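Local coordinates for protein phosphatidylinositol phosphate phosphatase (Schizosaccharomyces pombe, PDB 1I9Z) that removes the 5-phosphate from soluble and lipid inositol phosphates through its catalytic 5-phosphatase domain, helping control phosphoinositide levels in membrane trafficking and signalling, at residues A150-F162 against Y313-K325. Numbering follows the deposited sequence.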
loop_
_atom_site.group_PDB
_atom_site.type_symbol
_atom_site.label_atom_id
_atom_site.label_comp_id
_atom_site.label_asym_id
_atom_site.label_seq_id
_atom_site.Cartn_x
_atom_site.Cartn_y
_atom_site.Cartn_z
ATOM N N ALA A 150 -7.939 -0.925 -5.992
ATOM C CA ALA A 150 -7.125 -2.010 -5.487
ATOM C C ALA A 150 -6.686 -3.053 -6.554
ATOM O O ALA A 150 -7.436 -3.358 -7.515
ATOM C CB ALA A 150 -7.906 -2.737 -4.303
ATOM N N ILE A 151 -5.443 -3.506 -6.417
ATOM C CA ILE A 151 -4.911 -4.569 -7.265
ATOM C C ILE A 151 -4.204 -5.591 -6.335
ATOM O O ILE A 151 -3.438 -5.205 -5.444
ATOM C CB ILE A 151 -3.910 -3.988 -8.279
ATOM C CG1 ILE A 151 -4.696 -3.058 -9.258
ATOM C CG2 ILE A 151 -3.237 -5.158 -9.025
ATOM C CD1 ILE A 151 -3.725 -2.053 -10.074
ATOM N N ARG A 152 -4.466 -6.878 -6.556
ATOM C CA ARG A 152 -3.857 -7.941 -5.777
ATOM C C ARG A 152 -3.239 -8.944 -6.758
ATOM O O ARG A 152 -3.524 -8.939 -7.975
ATOM C CB ARG A 152 -4.904 -8.614 -4.874
ATOM C CG ARG A 152 -6.081 -9.425 -5.626
ATOM C CD ARG A 152 -5.658 -10.826 -6.148
ATOM N NE ARG A 152 -5.183 -11.670 -5.040
ATOM C CZ ARG A 152 -4.411 -12.759 -5.153
ATOM N NH1 ARG A 152 -4.025 -13.392 -4.035
ATOM N NH2 ARG A 152 -4.053 -13.242 -6.355
ATOM N N PHE A 153 -2.338 -9.769 -6.235
ATOM C CA PHE A 153 -1.695 -10.760 -7.076
ATOM C C PHE A 153 -0.927 -11.739 -6.175
ATOM O O PHE A 153 -0.674 -11.470 -4.970
ATOM C CB PHE A 153 -0.743 -10.091 -8.115
ATOM C CG PHE A 153 0.376 -9.250 -7.527
ATOM C CD1 PHE A 153 1.581 -9.831 -7.167
ATOM C CD2 PHE A 153 0.209 -7.871 -7.321
ATOM C CE1 PHE A 153 2.624 -9.067 -6.604
ATOM C CE2 PHE A 153 1.230 -7.078 -6.765
ATOM C CZ PHE A 153 2.442 -7.660 -6.403
ATOM N N ASP A 154 -0.554 -12.874 -6.748
ATOM C CA ASP A 154 0.248 -13.805 -5.961
ATOM C C ASP A 154 1.635 -13.674 -6.544
ATOM O O ASP A 154 1.782 -13.499 -7.768
ATOM C CB ASP A 154 -0.269 -15.237 -6.129
ATOM C CG ASP A 154 -1.586 -15.404 -5.531
ATOM O OD1 ASP A 154 -1.696 -15.098 -4.334
ATOM O OD2 ASP A 154 -2.543 -15.810 -6.209
ATOM N N TYR A 155 2.639 -13.690 -5.666
ATOM C CA TYR A 155 4.047 -13.682 -6.069
ATOM C C TYR A 155 4.477 -15.081 -5.554
ATOM O O TYR A 155 4.628 -15.336 -4.341
ATOM C CB TYR A 155 4.827 -12.535 -5.449
ATOM C CG TYR A 155 6.212 -12.411 -6.046
ATOM C CD1 TYR A 155 6.566 -11.284 -6.792
ATOM C CD2 TYR A 155 7.176 -13.415 -5.864
ATOM C CE1 TYR A 155 7.814 -11.143 -7.331
ATOM C CE2 TYR A 155 8.467 -13.287 -6.417
ATOM C CZ TYR A 155 8.767 -12.151 -7.149
ATOM O OH TYR A 155 9.987 -11.989 -7.731
ATOM N N GLU A 156 4.660 -15.981 -6.522
ATOM C CA GLU A 156 4.872 -17.393 -6.204
ATOM C C GLU A 156 3.652 -17.770 -5.348
ATOM O O GLU A 156 2.525 -17.504 -5.766
ATOM C CB GLU A 156 6.205 -17.620 -5.485
ATOM C CG GLU A 156 7.431 -17.360 -6.354
ATOM C CD GLU A 156 7.573 -18.227 -7.641
ATOM O OE1 GLU A 156 6.859 -19.217 -7.860
ATOM O OE2 GLU A 156 8.432 -17.872 -8.458
ATOM N N ASP A 157 3.830 -18.351 -4.153
ATOM C CA ASP A 157 2.659 -18.722 -3.380
ATOM C C ASP A 157 2.316 -17.742 -2.252
ATOM O O ASP A 157 1.667 -18.113 -1.269
ATOM C CB ASP A 157 2.828 -20.124 -2.790
ATOM C CG ASP A 157 2.948 -21.201 -3.877
ATOM O OD1 ASP A 157 4.051 -21.488 -4.339
ATOM O OD2 ASP A 157 1.911 -21.733 -4.281
ATOM N N THR A 158 2.744 -16.498 -2.390
ATOM C CA THR A 158 2.462 -15.506 -1.359
ATOM C C THR A 158 1.477 -14.496 -1.952
ATOM O O THR A 158 1.745 -14.013 -3.050
ATOM C CB THR A 158 3.779 -14.796 -0.969
ATOM O OG1 THR A 158 4.663 -15.760 -0.333
ATOM C CG2 THR A 158 3.476 -13.643 0.014
ATOM N N GLY A 159 0.396 -14.155 -1.237
ATOM C CA GLY A 159 -0.612 -13.218 -1.767
ATOM C C GLY A 159 -0.438 -11.771 -1.308
ATOM O O GLY A 159 -0.251 -11.547 -0.109
ATOM N N LEU A 160 -0.430 -10.811 -2.253
ATOM C CA LEU A 160 -0.286 -9.411 -1.882
ATOM C C LEU A 160 -1.461 -8.576 -2.372
ATOM O O LEU A 160 -1.967 -8.809 -3.460
ATOM C CB LEU A 160 1.024 -8.845 -2.460
ATOM C CG LEU A 160 2.320 -9.534 -1.979
ATOM C CD1 LEU A 160 2.712 -10.633 -3.021
ATOM C CD2 LEU A 160 3.407 -8.450 -1.836
ATOM N N CYS A 161 -1.909 -7.614 -1.560
ATOM C CA CYS A 161 -2.984 -6.779 -2.002
ATOM C C CYS A 161 -2.632 -5.341 -1.732
ATOM O O CYS A 161 -2.245 -4.997 -0.600
ATOM C CB CYS A 161 -4.299 -7.152 -1.314
ATOM S SG CYS A 161 -5.718 -6.094 -1.744
ATOM N N PHE A 162 -2.742 -4.500 -2.774
ATOM C CA PHE A 162 -2.469 -3.089 -2.666
ATOM C C PHE A 162 -3.716 -2.238 -2.905
ATOM O O PHE A 162 -4.485 -2.442 -3.901
ATOM C CB PHE A 162 -1.358 -2.685 -3.665
ATOM C CG PHE A 162 -0.091 -3.329 -3.363
ATOM C CD1 PHE A 162 0.232 -4.566 -3.939
ATOM C CD2 PHE A 162 0.793 -2.727 -2.421
ATOM C CE1 PHE A 162 1.431 -5.214 -3.615
ATOM C CE2 PHE A 162 1.981 -3.361 -2.090
ATOM C CZ PHE A 162 2.300 -4.590 -2.680
ATOM N N TYR A 313 9.534 -1.611 1.681
ATOM C CA TYR A 313 9.363 -2.878 2.408
ATOM C C TYR A 313 10.164 -4.011 1.788
ATOM O O TYR A 313 10.560 -3.955 0.603
ATOM C CB TYR A 313 7.919 -3.364 2.345
ATOM C CG TYR A 313 6.899 -2.380 2.855
ATOM C CD1 TYR A 313 6.253 -1.481 1.997
ATOM C CD2 TYR A 313 6.616 -2.324 4.212
ATOM C CE1 TYR A 313 5.332 -0.521 2.491
ATOM C CE2 TYR A 313 5.697 -1.373 4.739
ATOM C CZ TYR A 313 5.063 -0.468 3.861
ATOM O OH TYR A 313 4.176 0.438 4.334
ATOM N N GLU A 314 10.415 -5.025 2.614
ATOM C CA GLU A 314 10.998 -6.261 2.130
ATOM C C GLU A 314 9.868 -7.212 2.379
ATOM O O GLU A 314 9.277 -7.177 3.454
ATOM C CB GLU A 314 12.212 -6.703 2.929
ATOM C CG GLU A 314 13.471 -6.031 2.472
ATOM C CD GLU A 314 14.692 -6.623 3.163
ATOM O OE1 GLU A 314 14.804 -6.512 4.410
ATOM O OE2 GLU A 314 15.518 -7.206 2.444
ATOM N N ALA A 315 9.563 -8.074 1.407
ATOM C CA ALA A 315 8.456 -8.994 1.565
ATOM C C ALA A 315 8.988 -10.394 1.312
ATOM O O ALA A 315 9.533 -10.667 0.234
ATOM C CB ALA A 315 7.344 -8.666 0.548
ATOM N N ASN A 316 8.884 -11.243 2.335
ATOM C CA ASN A 316 9.333 -12.605 2.227
ATOM C C ASN A 316 8.292 -13.371 1.451
ATOM O O ASN A 316 7.115 -13.382 1.811
ATOM C CB ASN A 316 9.516 -13.236 3.611
ATOM C CG ASN A 316 10.125 -14.639 3.501
ATOM O OD1 ASN A 316 9.427 -15.650 3.599
ATOM N ND2 ASN A 316 11.430 -14.693 3.232
ATOM N N ILE A 317 8.761 -14.017 0.395
ATOM C CA ILE A 317 7.969 -14.792 -0.558
ATOM C C ILE A 317 8.283 -16.278 -0.419
ATOM O O ILE A 317 9.414 -16.633 -0.141
ATOM C CB ILE A 317 8.331 -14.295 -2.042
ATOM C CG1 ILE A 317 7.242 -13.340 -2.500
ATOM C CG2 ILE A 317 8.523 -15.461 -3.088
ATOM C CD1 ILE A 317 6.829 -12.412 -1.475
ATOM N N VAL A 318 7.283 -17.121 -0.614
ATOM C CA VAL A 318 7.521 -18.566 -0.548
ATOM C C VAL A 318 7.069 -19.248 -1.819
ATOM O O VAL A 318 5.991 -18.972 -2.321
ATOM C CB VAL A 318 6.761 -19.217 0.618
ATOM C CG1 VAL A 318 7.146 -20.710 0.750
ATOM C CG2 VAL A 318 7.074 -18.448 1.903
ATOM N N LYS A 319 7.897 -20.145 -2.336
ATOM C CA LYS A 319 7.518 -20.900 -3.506
ATOM C C LYS A 319 7.478 -22.368 -3.029
ATOM O O LYS A 319 8.505 -22.930 -2.620
ATOM C CB LYS A 319 8.544 -20.714 -4.615
ATOM C CG LYS A 319 8.225 -21.574 -5.831
ATOM C CD LYS A 319 9.329 -21.405 -6.876
ATOM C CE LYS A 319 9.128 -22.271 -8.128
ATOM N NZ LYS A 319 10.158 -21.890 -9.150
ATOM N N VAL A 320 6.292 -22.955 -3.078
ATOM C CA VAL A 320 6.051 -24.319 -2.625
ATOM C C VAL A 320 5.971 -25.316 -3.782
ATOM O O VAL A 320 5.239 -25.089 -4.722
ATOM C CB VAL A 320 4.713 -24.409 -1.868
ATOM C CG1 VAL A 320 4.499 -25.837 -1.332
ATOM C CG2 VAL A 320 4.688 -23.393 -0.702
ATOM N N ASP A 321 6.740 -26.405 -3.709
ATOM C CA ASP A 321 6.684 -27.477 -4.727
ATOM C C ASP A 321 5.468 -28.295 -4.238
ATOM O O ASP A 321 5.599 -29.103 -3.321
ATOM C CB ASP A 321 7.963 -28.313 -4.650
ATOM C CG ASP A 321 8.021 -29.403 -5.715
ATOM O OD1 ASP A 321 6.963 -29.982 -6.046
ATOM O OD2 ASP A 321 9.142 -29.665 -6.202
ATOM N N ARG A 322 4.289 -28.057 -4.806
ATOM C CA ARG A 322 3.067 -28.732 -4.354
ATOM C C ARG A 322 3.087 -30.241 -4.536
ATOM O O ARG A 322 2.546 -30.991 -3.714
ATOM C CB ARG A 322 1.837 -28.170 -5.075
ATOM C CG ARG A 322 1.603 -26.705 -4.871
ATOM C CD ARG A 322 1.151 -26.400 -3.451
ATOM N NE ARG A 322 1.013 -24.956 -3.231
ATOM C CZ ARG A 322 0.686 -24.391 -2.059
ATOM N NH1 ARG A 322 0.454 -25.139 -0.977
ATOM N NH2 ARG A 322 0.594 -23.058 -1.965
ATOM N N GLU A 323 3.697 -30.665 -5.637
ATOM C CA GLU A 323 3.812 -32.074 -5.976
ATOM C C GLU A 323 4.628 -32.778 -4.890
ATOM O O GLU A 323 4.179 -33.765 -4.296
ATOM C CB GLU A 323 4.511 -32.203 -7.329
ATOM C CG GLU A 323 4.460 -33.586 -7.938
ATOM C CD GLU A 323 5.088 -33.634 -9.339
ATOM O OE1 GLU A 323 5.026 -34.720 -9.974
ATOM O OE2 GLU A 323 5.644 -32.599 -9.804
ATOM N N LYS A 324 5.821 -32.240 -4.634
ATOM C CA LYS A 324 6.734 -32.792 -3.644
ATOM C C LYS A 324 6.147 -32.815 -2.234
ATOM O O LYS A 324 6.435 -33.719 -1.447
ATOM C CB LYS A 324 8.052 -32.014 -3.636
ATOM C CG LYS A 324 9.100 -32.684 -2.769
ATOM C CD LYS A 324 10.406 -31.915 -2.678
ATOM C CE LYS A 324 11.100 -31.732 -4.016
ATOM N NZ LYS A 324 12.422 -31.029 -3.831
ATOM N N LYS A 325 5.325 -31.821 -1.922
ATOM C CA LYS A 325 4.693 -31.721 -0.615
ATOM C C LYS A 325 3.542 -32.705 -0.468
ATOM O O LYS A 325 3.317 -33.230 0.615
ATOM C CB LYS A 325 4.151 -30.303 -0.376
ATOM C CG LYS A 325 3.450 -30.123 0.962
ATOM C CD LYS A 325 2.700 -28.792 1.054
ATOM C CE LYS A 325 1.937 -28.692 2.351
ATOM N NZ LYS A 325 0.991 -27.540 2.413
HETATM O O HOH W 1 9.537 -19.366 -10.294
#
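The type II' turn Y155-T158 meets strand 313-320 where that strand runs on toward its helix, and D157 N donates to V318 O at 2.9 Å. Strands 158-162 and 313-320 run at 139° to each other, with axes 7.3 Å apart at closest approach. T158 turns OG1 to the strand and takes the bond from V318 N, 3.0 Å away. The D157 carboxylate is shared between two donors, both above its plane. V320 N points almost straight at D157 OD1 (3.0 Å, 174°). R322 NH2 forms a salt bridge with D157 OD2 at 3.0 Å, the two flat groups being steeply turned against each other. The R322 chain bends at chi2 (-70°), which folds the guanidinium back over V320 CB. An alanine in place of D157 would probably leave V320 N and R322 without these acceptors and free the guanidinium to swing away. On the apolar side, I317 CG1 lies 3.4 Å from Y155 CD2, while I317 CD1 packs on the T158 methyl. E156 OE1 lies along the aliphatic part of the extended K319 chain. E156 OE2 bonds to S126 OG, and a water links it to K319 NZ. The turn closes the hairpin of strands 147-155 and 158-166 in one sheet, while strand 309-320 belongs to the other, so the contact joins the two sheets of this DNase I-like sandwich. Y155 also packs on K23 and V25 of the neighbouring strand 20-33, Y201 of strand 201-205 bonds to N316 O, and helix 322-343 follows directly.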